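Local coordinates for disulfide bond protein A (Staphylococcus aureus, PDB 3BCI), which probably acts as a thiol-disulfide oxidoreductase of the DsbA type, forming disulfide bonds in other proteins during oxidative folding, at residues Met73-Pro76 against Lys77-Leu80; Ala67-Ala70 against Val71-Tyr74; Cys26-Leu29 against Asp30-Val33; Leu80-Gln83 against Lys84-Ala88. All coordinates share one frame; numbering follows the deposited sequence. Where two conformers were deposited one is given.

Interaction 1: residues Met73-Pro76 against Lys77-Leu80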
ATOM      1  N   MET A  73      -7.628  -7.442   1.558  1.00 22.56           N
ATOM      2  CA  MET A  73      -8.442  -8.602   1.209  1.00 34.05           C
ATOM      3  C   MET A  73      -9.750  -8.764   1.971  1.00 25.98           C
ATOM      4  O   MET A  73     -10.697  -9.327   1.434  1.00 34.73           O
ATOM      5  CB  MET A  73      -7.623  -9.890   1.339  1.00 36.08           C
ATOM      6  CG  MET A  73      -7.079 -10.154   2.721  1.00 48.93           C
ATOM      7  SD  MET A  73      -6.157 -11.714   2.785  1.00 59.64           S
ATOM      8  CE  MET A  73      -4.900 -11.394   1.567  1.00 38.02           C
ATOM      9  N   TYR A  74      -9.812  -8.275   3.209  1.00 27.18           N
ATOM     10  CA  TYR A  74     -11.024  -8.410   4.014  1.00 30.95           C
ATOM     11  C   TYR A  74     -11.868  -7.143   4.146  1.00 31.76           C
ATOM     12  O   TYR A  74     -13.046  -7.210   4.494  1.00 31.05           O
ATOM     13  CB  TYR A  74     -10.669  -8.927   5.408  1.00 27.56           C
ATOM     14  CG  TYR A  74     -10.064 -10.308   5.398  1.00 28.32           C
ATOM     15  CD1 TYR A  74     -10.713 -11.365   4.764  1.00 34.06           C
ATOM     16  CD2 TYR A  74      -8.847 -10.565   6.029  1.00 36.58           C
ATOM     17  CE1 TYR A  74     -10.170 -12.645   4.758  1.00 37.58           C
ATOM     18  CE2 TYR A  74      -8.294 -11.843   6.031  1.00 38.01           C
ATOM     19  CZ  TYR A  74      -8.964 -12.879   5.394  1.00 40.25           C
ATOM     20  OH  TYR A  74      -8.435 -14.148   5.403  1.00 38.53           O
ATOM     21  N   ALA A  75     -11.265  -5.993   3.876  1.00 28.77           N
ATOM     22  CA  ALA A  75     -11.983  -4.728   3.957  1.00 25.68           C
ATOM     23  C   ALA A  75     -11.461  -3.794   2.876  1.00 26.85           C
ATOM     24  O   ALA A  75     -10.946  -2.710   3.166  1.00 25.23           O
ATOM     25  CB  ALA A  75     -11.799  -4.100   5.347  1.00 25.61           C
ATOM     26  N   PRO A  76     -11.599  -4.201   1.603  1.00 30.27           N
ATOM     27  CA  PRO A  76     -11.133  -3.397   0.469  1.00 24.80           C
ATOM     28  C   PRO A  76     -11.589  -1.944   0.447  1.00 31.45           C
ATOM     29  O   PRO A  76     -10.820  -1.057   0.068  1.00 30.63           O
ATOM     30  CB  PRO A  76     -11.621  -4.192  -0.748  1.00 31.43           C
ATOM     31  CG  PRO A  76     -12.806  -4.963  -0.215  1.00 33.82           C
ATOM     32  CD  PRO A  76     -12.314  -5.402   1.135  1.00 29.24           C
ATOM     33  N   LYS A  77     -12.827  -1.685   0.855  1.00 28.73           N
ATOM     34  CA  LYS A  77     -13.328  -0.313   0.843  1.00 27.87           C
ATOM     35  C   LYS A  77     -12.681   0.571   1.914  1.00 30.34           C
ATOM     36  O   LYS A  77     -12.891   1.785   1.937  1.00 27.08           O
ATOM     37  CB  LYS A  77     -14.855  -0.305   0.994  1.00 32.18           C
ATOM     38  CG  LYS A  77     -15.576  -1.040  -0.135  1.00 42.34           C
ATOM     39  CD  LYS A  77     -17.095  -0.943  -0.019  1.00 48.52           C
ATOM     40  CE  LYS A  77     -17.672   0.031  -1.038  1.00 56.72           C
ATOM     41  NZ  LYS A  77     -19.156   0.140  -0.932  1.00 62.39           N
ATOM     42  N   SER A  78     -11.886  -0.037   2.791  1.00 25.50           N
ATOM     43  CA  SER A  78     -11.197   0.698   3.853  1.00 27.72           C
ATOM     44  C   SER A  78      -9.688   0.738   3.612  1.00 26.75           C
ATOM     45  O   SER A  78      -8.959   1.391   4.352  1.00 30.36           O
ATOM     46  CB  SER A  78     -11.436   0.031   5.216  1.00 25.92           C
ATOM     47  OG  SER A  78     -12.807  -0.026   5.545  1.00 30.19           O
ATOM     48  N   PHE A  79      -9.224   0.035   2.586  1.00 27.70           N
ATOM     49  CA  PHE A  79      -7.795  -0.040   2.293  1.00 28.50           C
ATOM     50  C   PHE A  79      -7.086   1.300   2.093  1.00 31.06           C
ATOM     51  O   PHE A  79      -6.038   1.542   2.698  1.00 23.17           O
ATOM     52  CB  PHE A  79      -7.555  -0.936   1.075  1.00 22.07           C
ATOM     53  CG  PHE A  79      -6.099  -1.101   0.721  1.00 27.27           C
ATOM     54  CD1 PHE A  79      -5.218  -1.715   1.606  1.00 24.57           C
ATOM     55  CD2 PHE A  79      -5.605  -0.615  -0.486  1.00 25.67           C
ATOM     56  CE1 PHE A  79      -3.858  -1.839   1.295  1.00 26.64           C
ATOM     57  CE2 PHE A  79      -4.255  -0.734  -0.808  1.00 31.06           C
ATOM     58  CZ  PHE A  79      -3.378  -1.345   0.082  1.00 24.80           C
ATOM     59  N   LEU A  80      -7.639   2.170   1.251  1.00 24.54           N
ATOM     60  CA  LEU A  80      -7.002   3.457   1.009  1.00 29.10           C
ATOM     61  C   LEU A  80      -6.924   4.332   2.258  1.00 25.51           C
ATOM     62  O   LEU A  80      -5.959   5.080   2.433  1.00 26.72           O
ATOM     63  CB  LEU A  80      -7.703   4.193  -0.140  1.00 24.30           C
ATOM     64  CG  LEU A  80      -7.493   3.491  -1.490  1.00 38.40           C
ATOM     65  CD1 LEU A  80      -8.177   4.283  -2.600  1.00 36.15           C
ATOM     66  CD2 LEU A  80      -5.999   3.359  -1.780  1.00 36.99           C
TER
HETATM   67  O   HOH W   1     -10.119   1.539  -0.172  1.00 27.57           O
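The tight turn that joins helix 61-74 to helix 79-88 is closed where the amide of S78 meets the carbonyl of A75. S78 N donates to A75 O over 2.9 Å, and with P76 at -51°/-38° and K77 also near the ideal, the four residues A75-S78 form a type I beta-turn. The donor stands above the A75 carbonyl plane, as the tight curve of the chain imposes. P76 suits its place as the second residue: the pyrrolidine ring holds phi in this range, and its nitrogen has no hydrogen to donate. On one flank S78 CB packs 4.1 Å from A75 CB, and both side chains also touch L112.

This connection lies within the all-helical insertion that DsbA proteins carry in their thioredoxin fold, and the turn reverses the chain between two of its successive helices. The next bond, also spanning three residues, leads into helix 79-88: F79 N reaches P76 O at 3.2 Å. The same oxygen receives a hydrogen from a water 2.7 Å away, and L80 N gives its own to that water at 2.9 Å. F79 CB sits 3.4 Å from P76 O, while its ring leads off toward S68 and L72 of the preceding helix.

Interaction 2: residues Ala67-Ala70 against Val71-Tyr74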
ATOM      1  N   ALA A  67      -0.211  -6.753   7.502  1.00 22.18           N
ATOM      2  CA  ALA A  67      -1.424  -6.131   8.026  1.00 24.29           C
ATOM      3  C   ALA A  67      -2.133  -5.384   6.905  1.00 23.54           C
ATOM      4  O   ALA A  67      -3.359  -5.437   6.788  1.00 23.15           O
ATOM      5  CB  ALA A  67      -1.082  -5.172   9.165  1.00 23.30           C
ATOM      6  N   SER A  68      -1.348  -4.692   6.083  1.00 20.01           N
ATOM      7  CA  SER A  68      -1.881  -3.932   4.957  1.00 25.23           C
ATOM      8  C   SER A  68      -2.624  -4.854   3.992  1.00 24.95           C
ATOM      9  O   SER A  68      -3.742  -4.550   3.562  1.00 22.04           O
ATOM     10  CB  SER A  68      -0.736  -3.220   4.226  1.00 25.74           C
ATOM     11  OG  SER A  68      -1.217  -2.451   3.137  1.00 29.11           O
ATOM     12  N   HIS A  69      -2.003  -5.981   3.651  1.00 20.12           N
ATOM     13  CA  HIS A  69      -2.626  -6.940   2.741  1.00 26.50           C
ATOM     14  C   HIS A  69      -3.862  -7.594   3.358  1.00 26.08           C
ATOM     15  O   HIS A  69      -4.809  -7.936   2.647  1.00 21.93           O
ATOM     16  CB  HIS A  69      -1.613  -8.007   2.314  1.00 19.40           C
ATOM     17  CG  HIS A  69      -0.769  -7.593   1.148  1.00 24.16           C
ATOM     18  ND1 HIS A  69      -1.260  -7.527  -0.137  1.00 19.33           N
ATOM     19  CD2 HIS A  69       0.519  -7.175   1.080  1.00 23.25           C
ATOM     20  CE1 HIS A  69      -0.314  -7.087  -0.948  1.00 25.41           C
ATOM     21  NE2 HIS A  69       0.776  -6.865  -0.233  1.00 27.31           N
ATOM     22  N   ALA A  70      -3.857  -7.767   4.676  1.00 23.80           N
ATOM     23  CA  ALA A  70      -5.009  -8.358   5.352  1.00 24.85           C
ATOM     24  C   ALA A  70      -6.189  -7.391   5.218  1.00 26.46           C
ATOM     25  O   ALA A  70      -7.309  -7.800   4.908  1.00 23.48           O
ATOM     26  CB  ALA A  70      -4.689  -8.618   6.833  1.00 24.15           C
ATOM     27  N   VAL A  71      -5.931  -6.106   5.446  1.00 23.93           N
ATOM     28  CA  VAL A  71      -6.974  -5.092   5.325  1.00 25.46           C
ATOM     29  C   VAL A  71      -7.537  -5.068   3.905  1.00 25.75           C
ATOM     30  O   VAL A  71      -8.755  -5.028   3.707  1.00 25.14           O
ATOM     31  CB  VAL A  71      -6.431  -3.679   5.670  1.00 26.62           C
ATOM     32  CG1 VAL A  71      -7.475  -2.612   5.341  1.00 29.05           C
ATOM     33  CG2 VAL A  71      -6.067  -3.614   7.148  1.00 26.01           C
ATOM     34  N   LEU A  72      -6.648  -5.093   2.918  1.00 22.00           N
ATOM     35  CA  LEU A  72      -7.056  -5.069   1.521  1.00 23.26           C
ATOM     36  C   LEU A  72      -7.987  -6.229   1.152  1.00 26.65           C
ATOM     37  O   LEU A  72      -9.022  -6.030   0.512  1.00 23.33           O
ATOM     38  CB  LEU A  72      -5.819  -5.102   0.614  1.00 23.65           C
ATOM     39  CG  LEU A  72      -6.095  -5.295  -0.881  1.00 29.68           C
ATOM     40  CD1 LEU A  72      -6.918  -4.119  -1.401  1.00 22.55           C
ATOM     41  CD2 LEU A  72      -4.778  -5.418  -1.648  1.00 30.22           C
ATOM     42  N   MET A  73      -7.628  -7.442   1.558  1.00 22.56           N
ATOM     43  CA  MET A  73      -8.442  -8.602   1.209  1.00 34.05           C
ATOM     44  C   MET A  73      -9.750  -8.764   1.971  1.00 25.98           C
ATOM     45  O   MET A  73     -10.697  -9.327   1.434  1.00 34.73           O
ATOM     46  CB  MET A  73      -7.623  -9.890   1.339  1.00 36.08           C
ATOM     47  CG  MET A  73      -7.079 -10.154   2.721  1.00 48.93           C
ATOM     48  SD  MET A  73      -6.157 -11.714   2.785  1.00 59.64           S
ATOM     49  CE  MET A  73      -4.900 -11.394   1.567  1.00 38.02           C
ATOM     50  N   TYR A  74      -9.812  -8.275   3.209  1.00 27.18           N
ATOM     51  CA  TYR A  74     -11.024  -8.410   4.014  1.00 30.95           C
ATOM     52  C   TYR A  74     -11.868  -7.143   4.146  1.00 31.76           C
ATOM     53  O   TYR A  74     -13.046  -7.210   4.494  1.00 31.05           O
ATOM     54  CB  TYR A  74     -10.669  -8.927   5.408  1.00 27.56           C
ATOM     55  CG  TYR A  74     -10.064 -10.308   5.398  1.00 28.32           C
ATOM     56  CD1 TYR A  74     -10.713 -11.365   4.764  1.00 34.06           C
ATOM     57  CD2 TYR A  74      -8.847 -10.565   6.029  1.00 36.58           C
ATOM     58  CE1 TYR A  74     -10.170 -12.645   4.758  1.00 37.58           C
ATOM     59  CE2 TYR A  74      -8.294 -11.843   6.031  1.00 38.01           C
ATOM     60  CZ  TYR A  74      -8.964 -12.879   5.394  1.00 40.25           C
ATOM     61  OH  TYR A  74      -8.435 -14.148   5.403  1.00 38.53           O
TER
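M73 lays its CG across two carbonyl oxygens of the preceding turn, 3.2 Å from A70 O and equally near H69 O. Its first torsion explains this: at 60° CG lies between the backbone N and the carbonyl carbon, and is thereby turned back over the helix. A bend at the last torsion then returns the methyl, bringing CE to 3.6 Å from H69 O. The same CG also covers one face of the Y74 ring, 3.8 Å above its plane and displaced toward the rim. Y74 in turn brings CD2 to 3.4 Å from A70 O, while its hydroxyl reaches beyond the contact to D123.

V71 is fitted one turn back, with CG2 3.3 Å from A67 O. L72 meets H69 more loosely, CD2 lying obliquely 4.4 Å from ND1 of the imidazole, whose NE2 is hydrogen-bonded to D138. Beneath these side chains run four consecutive i to i+4 bonds, beginning with V71 N to A67 O at 3.0 Å. The bond from Y74 N to A70 O is the least straight of the four, with an N-H...O angle of 150°. A70 touches I120 and S131, and V71 touches F82, so three other helices border this one. The arrangement is that of regular alpha-helix running to its C-terminal turn, here a helix packed among others in the inserted helical domain of a DsbA-type thioredoxin fold.

Interaction 3: residues Cys26-Leu29 against Asp30-Val33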
ATOM      1  N   CYS A  26       7.836   7.731  -0.139  0.80 25.23           N
ATOM      2  CA  CYS A  26       6.593   7.019  -0.438  0.80 29.41           C
ATOM      3  C   CYS A  26       5.448   7.714   0.307  0.80 27.30           C
ATOM      4  O   CYS A  26       4.313   7.770  -0.168  0.80 23.28           O
ATOM      5  CB  CYS A  26       6.697   5.554  -0.001  0.80 20.27           C
ATOM      6  SG  CYS A  26       7.845   4.580  -0.975  0.80 31.24           S
ATOM      7  N   LYS A  27       5.764   8.255   1.476  1.00 23.19           N
ATOM      8  CA  LYS A  27       4.774   8.962   2.289  1.00 27.23           C
ATOM      9  C   LYS A  27       4.381  10.231   1.525  1.00 27.33           C
ATOM     10  O   LYS A  27       3.214  10.625   1.502  1.00 25.64           O
ATOM     11  CB  LYS A  27       5.397   9.322   3.646  1.00 24.22           C
ATOM     12  CG  LYS A  27       4.571  10.232   4.543  1.00 30.23           C
ATOM     13  CD  LYS A  27       5.290  10.434   5.882  1.00 28.47           C
ATOM     14  CE  LYS A  27       4.523  11.344   6.820  1.00 30.46           C
ATOM     15  NZ  LYS A  27       4.505  12.758   6.350  1.00 41.27           N
ATOM     16  N   GLU A  28       5.369  10.857   0.890  1.00 28.44           N
ATOM     17  CA  GLU A  28       5.144  12.065   0.105  1.00 26.80           C
ATOM     18  C   GLU A  28       4.244  11.786  -1.080  1.00 25.29           C
ATOM     19  O   GLU A  28       3.355  12.576  -1.390  1.00 27.97           O
ATOM     20  CB  GLU A  28       6.469  12.615  -0.409  1.00 29.97           C
ATOM     21  CG  GLU A  28       7.052  13.709   0.435  1.00 36.55           C
ATOM     22  CD  GLU A  28       8.428  14.126  -0.046  1.00 41.51           C
ATOM     23  OE1 GLU A  28       8.613  14.311  -1.260  1.00 42.92           O
ATOM     24  OE2 GLU A  28       9.333  14.279   0.790  1.00 50.96           O
ATOM     25  N   LEU A  29       4.486  10.669  -1.760  1.00 28.89           N
ATOM     26  CA  LEU A  29       3.660  10.313  -2.905  1.00 28.96           C
ATOM     27  C   LEU A  29       2.214  10.154  -2.438  1.00 24.43           C
ATOM     28  O   LEU A  29       1.288  10.685  -3.053  1.00 26.60           O
ATOM     29  CB  LEU A  29       4.168   9.016  -3.542  1.00 24.64           C
ATOM     30  CG  LEU A  29       3.449   8.488  -4.794  1.00 25.34           C
ATOM     31  CD1 LEU A  29       4.385   7.551  -5.549  1.00 26.45           C
ATOM     32  CD2 LEU A  29       2.155   7.761  -4.411  1.00 22.44           C
ATOM     33  N   ASP A  30       2.021   9.439  -1.337  1.00 24.99           N
ATOM     34  CA  ASP A  30       0.678   9.221  -0.812  1.00 23.17           C
ATOM     35  C   ASP A  30      -0.051  10.539  -0.538  1.00 27.93           C
ATOM     36  O   ASP A  30      -1.196  10.723  -0.950  1.00 29.53           O
ATOM     37  CB  ASP A  30       0.744   8.408   0.481  1.00 25.56           C
ATOM     38  CG  ASP A  30      -0.628   8.007   0.984  1.00 30.35           C
ATOM     39  OD1 ASP A  30      -1.191   7.019   0.459  1.00 30.89           O
ATOM     40  OD2 ASP A  30      -1.143   8.691   1.891  1.00 28.95           O
ATOM     41  N   GLU A  31       0.624  11.456   0.147  1.00 24.97           N
ATOM     42  CA  GLU A  31       0.040  12.749   0.503  1.00 32.97           C
ATOM     43  C   GLU A  31      -0.250  13.629  -0.702  1.00 25.44           C
ATOM     44  O   GLU A  31      -1.281  14.294  -0.758  1.00 27.60           O
ATOM     45  CB  GLU A  31       0.981  13.517   1.438  1.00 32.72           C
ATOM     46  CG  GLU A  31       1.451  12.740   2.648  1.00 38.61           C
ATOM     47  CD  GLU A  31       2.524  13.481   3.431  1.00 35.27           C
ATOM     48  OE1 GLU A  31       3.452  14.021   2.795  1.00 35.04           O
ATOM     49  OE2 GLU A  31       2.446  13.514   4.675  1.00 39.47           O
ATOM     50  N   LYS A  32       0.667  13.628  -1.663  1.00 23.84           N
ATOM     51  CA  LYS A  32       0.539  14.456  -2.857  1.00 30.91           C
ATOM     52  C   LYS A  32      -0.324  13.898  -3.985  1.00 30.45           C
ATOM     53  O   LYS A  32      -1.023  14.646  -4.672  1.00 28.45           O
ATOM     54  CB  LYS A  32       1.930  14.746  -3.426  1.00 24.36           C
ATOM     55  CG  LYS A  32       2.832  15.561  -2.509  1.00 32.39           C
ATOM     56  CD  LYS A  32       4.208  15.761  -3.144  1.00 32.73           C
ATOM     57  CE  LYS A  32       5.067  16.718  -2.327  1.00 31.88           C
ATOM     58  NZ  LYS A  32       6.381  16.955  -2.984  1.00 35.67           N
ATOM     59  N   VAL A  33      -0.276  12.586  -4.171  1.00 25.44           N
ATOM     60  CA  VAL A  33      -0.990  11.947  -5.272  1.00 27.64           C
ATOM     61  C   VAL A  33      -2.326  11.265  -4.990  1.00 32.17           C
ATOM     62  O   VAL A  33      -3.313  11.486  -5.703  1.00 24.54           O
ATOM     63  CB  VAL A  33      -0.062  10.907  -5.946  1.00 25.20           C
ATOM     64  CG1 VAL A  33      -0.814  10.136  -7.015  1.00 25.38           C
ATOM     65  CG2 VAL A  33       1.161  11.603  -6.531  1.00 24.81           C
TER
HETATM   66  O   HOH W   2       5.806  14.235   3.987  1.00 42.07           O
HETATM   67  O   HOH W   3       7.717  14.873  -3.434  1.00 54.11           O
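K27 NZ has two partners: E31 OE2, one turn on, at 2.8 Å in a hydrogen-bonded salt bridge, and a water at 3.1 Å. That water donates to the other carboxylate oxygen, E31 OE1, so ammonium, water and carboxylate close a small ring. The lysine chain runs extended as far as CE and bends only at its last torsion (-69°), which drops NZ above the carboxylate plane, 41° out of it. E31 comes back to meet it with CG anti to its own carbonyl carbon, and CG rests 3.0 Å from K27 O, a close approach. Beneath the pair, E31 N donates to K27 O, so the residues are tied by both backbone and side chain.

These turns begin at the second cysteine of the CXXC site of a thioredoxin fold, in the helix of the beta-alpha-beta unit formed by strand 14-19, helix 24-42 and strand 48-53. C26, which with C23 makes up the CXXC pair known to form a disulfide in this protein, heads the segment, and its carbonyl O takes the amide of D30 at 3.1 Å.

E28 and K32 extend alongside each other, but their salt bridge is long, OE1 to NZ 3.9 Å. The aliphatic part of K32 is held closer, CG lying 3.2 Å from E28 O. Turned instead to the interior, L29 CD2 meets V33 CB at 4.1 Å, and both side chains touch Y169 of helix 166-174. V33 N reaches L29 O at 2.7 Å.

Interaction 4: residues Leu80-Gln83 against Lys84-Ala88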
ATOM      1  N   LEU A  80      -7.639   2.170   1.251  1.00 24.54           N
ATOM      2  CA  LEU A  80      -7.002   3.457   1.009  1.00 29.10           C
ATOM      3  C   LEU A  80      -6.924   4.332   2.258  1.00 25.51           C
ATOM      4  O   LEU A  80      -5.959   5.080   2.433  1.00 26.72           O
ATOM      5  CB  LEU A  80      -7.703   4.193  -0.140  1.00 24.30           C
ATOM      6  CG  LEU A  80      -7.493   3.491  -1.490  1.00 38.40           C
ATOM      7  CD1 LEU A  80      -8.177   4.283  -2.600  1.00 36.15           C
ATOM      8  CD2 LEU A  80      -5.999   3.359  -1.780  1.00 36.99           C
ATOM      9  N   ASP A  81      -7.924   4.248   3.132  1.00 27.01           N
ATOM     10  CA  ASP A  81      -7.884   5.037   4.358  1.00 30.52           C
ATOM     11  C   ASP A  81      -6.786   4.474   5.244  1.00 27.32           C
ATOM     12  O   ASP A  81      -6.045   5.217   5.887  1.00 24.41           O
ATOM     13  CB  ASP A  81      -9.210   4.966   5.124  1.00 32.79           C
ATOM     14  CG  ASP A  81     -10.330   5.702   4.428  1.00 38.23           C
ATOM     15  OD1 ASP A  81     -10.063   6.715   3.747  1.00 34.85           O
ATOM     16  OD2 ASP A  81     -11.487   5.270   4.580  1.00 47.44           O
ATOM     17  N   PHE A  82      -6.699   3.148   5.281  1.00 24.52           N
ATOM     18  CA  PHE A  82      -5.690   2.477   6.089  1.00 23.22           C
ATOM     19  C   PHE A  82      -4.300   2.916   5.638  1.00 26.62           C
ATOM     20  O   PHE A  82      -3.444   3.261   6.450  1.00 24.71           O
ATOM     21  CB  PHE A  82      -5.807   0.960   5.931  1.00 22.18           C
ATOM     22  CG  PHE A  82      -4.838   0.193   6.785  1.00 19.60           C
ATOM     23  CD1 PHE A  82      -5.033   0.099   8.155  1.00 21.28           C
ATOM     24  CD2 PHE A  82      -3.702  -0.384   6.224  1.00 25.77           C
ATOM     25  CE1 PHE A  82      -4.109  -0.556   8.956  1.00 23.43           C
ATOM     26  CE2 PHE A  82      -2.770  -1.041   7.016  1.00 24.94           C
ATOM     27  CZ  PHE A  82      -2.974  -1.126   8.386  1.00 28.99           C
ATOM     28  N   GLN A  83      -4.093   2.896   4.329  1.00 23.28           N
ATOM     29  CA  GLN A  83      -2.822   3.265   3.741  1.00 22.10           C
ATOM     30  C   GLN A  83      -2.470   4.710   4.085  1.00 23.16           C
ATOM     31  O   GLN A  83      -1.365   5.001   4.549  1.00 23.14           O
ATOM     32  CB  GLN A  83      -2.906   3.056   2.228  1.00 27.14           C
ATOM     33  CG  GLN A  83      -1.596   3.097   1.504  1.00 38.62           C
ATOM     34  CD  GLN A  83      -1.679   2.424   0.150  1.00 35.01           C
ATOM     35  OE1 GLN A  83      -2.441   2.846  -0.720  1.00 30.01           O
ATOM     36  NE2 GLN A  83      -0.897   1.365  -0.031  1.00 32.22           N
ATOM     37  N   LYS A  84      -3.418   5.615   3.880  1.00 22.64           N
ATOM     38  CA  LYS A  84      -3.187   7.023   4.180  1.00 29.01           C
ATOM     39  C   LYS A  84      -2.846   7.223   5.651  1.00 28.88           C
ATOM     40  O   LYS A  84      -1.870   7.893   5.991  1.00 26.23           O
ATOM     41  CB  LYS A  84      -4.428   7.850   3.828  1.00 36.49           C
ATOM     42  CG  LYS A  84      -4.320   9.325   4.212  1.00 41.66           C
ATOM     43  CD  LYS A  84      -5.491  10.120   3.658  1.00 52.40           C
ATOM     44  CE  LYS A  84      -6.806   9.676   4.275  1.00 58.41           C
ATOM     45  NZ  LYS A  84      -7.967  10.045   3.418  1.00 61.01           N
ATOM     46  N   GLN A  85      -3.661   6.633   6.521  1.00 29.67           N
ATOM     47  CA  GLN A  85      -3.464   6.750   7.959  1.00 31.26           C
ATOM     48  C   GLN A  85      -2.163   6.117   8.439  1.00 30.65           C
ATOM     49  O   GLN A  85      -1.551   6.602   9.393  1.00 29.31           O
ATOM     50  CB  GLN A  85      -4.659   6.142   8.703  1.00 37.07           C
ATOM     51  CG  GLN A  85      -5.927   6.995   8.618  1.00 37.41           C
ATOM     52  CD  GLN A  85      -7.151   6.308   9.210  1.00 49.34           C
ATOM     53  OE1 GLN A  85      -7.086   5.718  10.291  1.00 57.80           O
ATOM     54  NE2 GLN A  85      -8.278   6.399   8.508  1.00 50.10           N
ATOM     55  N   LEU A  86      -1.728   5.043   7.786  1.00 24.37           N
ATOM     56  CA  LEU A  86      -0.486   4.396   8.194  1.00 27.59           C
ATOM     57  C   LEU A  86       0.721   5.252   7.790  1.00 30.25           C
ATOM     58  O   LEU A  86       1.640   5.447   8.583  1.00 32.73           O
ATOM     59  CB  LEU A  86      -0.376   2.991   7.589  1.00 23.34           C
ATOM     60  CG  LEU A  86       0.809   2.141   8.079  1.00 24.74           C
ATOM     61  CD1 LEU A  86       0.802   2.071   9.601  1.00 27.40           C
ATOM     62  CD2 LEU A  86       0.715   0.735   7.497  1.00 25.88           C
ATOM     63  N   PHE A  87       0.722   5.763   6.562  1.00 28.02           N
ATOM     64  CA  PHE A  87       1.821   6.614   6.117  1.00 30.84           C
ATOM     65  C   PHE A  87       1.918   7.843   7.024  1.00 30.35           C
ATOM     66  O   PHE A  87       3.015   8.312   7.332  1.00 32.64           O
ATOM     67  CB  PHE A  87       1.611   7.068   4.667  1.00 24.03           C
ATOM     68  CG  PHE A  87       2.205   6.145   3.648  1.00 22.03           C
ATOM     69  CD1 PHE A  87       1.405   5.557   2.676  1.00 20.57           C
ATOM     70  CD2 PHE A  87       3.570   5.880   3.641  1.00 28.18           C
ATOM     71  CE1 PHE A  87       1.953   4.716   1.713  1.00 18.89           C
ATOM     72  CE2 PHE A  87       4.132   5.038   2.679  1.00 25.53           C
ATOM     73  CZ  PHE A  87       3.321   4.455   1.711  1.00 30.36           C
ATOM     74  N   ALA A  88       0.768   8.348   7.461  1.00 31.39           N
ATOM     75  CA  ALA A  88       0.719   9.527   8.330  1.00 35.67           C
ATOM     76  C   ALA A  88       1.386   9.311   9.689  1.00 38.71           C
ATOM     77  O   ALA A  88       1.806  10.268  10.337  1.00 44.50           O
ATOM     78  CB  ALA A  88      -0.733   9.967   8.531  1.00 31.77           C
TER
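From its CB outward, Q85 lies against the carbonyl of D81. CB is 3.3 Å from D81 O, CG is equally close, and CD follows at a somewhat longer range. The amide NE2 ends 3.6 Å from D81 O and 3.8 Å from D81 CB, contacts rather than a bond, while OE1 has a weak hydrogen bond to Q109. Q85 reaches back in this way because CG is anti to its carbonyl carbon (chi1 -73°), which turns the chain toward the preceding turn. D81 O is meanwhile occupied by Q85 N at 2.8 Å.

On another side of the helix F82 and L86 run side by side in the same direction, CE2 meeting CD2 at 3.9 Å. The contact is apolar, and the methyl approaches the ring obliquely. Q83 and F87 repeat that spacing: Q83 CG lies 3.9 Å from F87 CE1, and the amide plane is turned 38° from the ring. Their backbone bond, F87 N to Q83 O, is nearly straight at 172°. F87 itself touches C26 of the CXXC pair, so this helix of the inserted domain abuts the thioredoxin part of the molecule.

D81 OD1 and K84 NZ form a long salt bridge at 3.9 Å, whereas the firmer partner of D81 is R38. Q83 takes a hydrogen bond from Y49 OH on OE1 and gives one from NE2 to Y21 OH. Chemically, that buried amide is satisfied at both ends and its rotation fixed, whereas R38, and more weakly K84, probably help to keep D81 ionised.

How the interactions relate
All four contacts follow a helix or a turn, and each is partly buried. Interactions 1, 2 and 4 succeed one another along the inserted helices: interaction 1 shares M73 and Y74 with interaction 2, and L80 with interaction 4. Helix 61-74 and helix 79-88 also pack on each other, F79 on S68 and L72, F82 on S68 and V71. Interaction 3 lies apart, about 20 Å from interaction 2 between centres, but D30 and C26 touch F87 of interaction 4. Interactions 3 and 4 carry ion pairs at exposed or partly exposed residues, which interactions 1 and 2 lack; buried polar groups find partners inside, Q83 in Y21 and Y49, S68 in Y21.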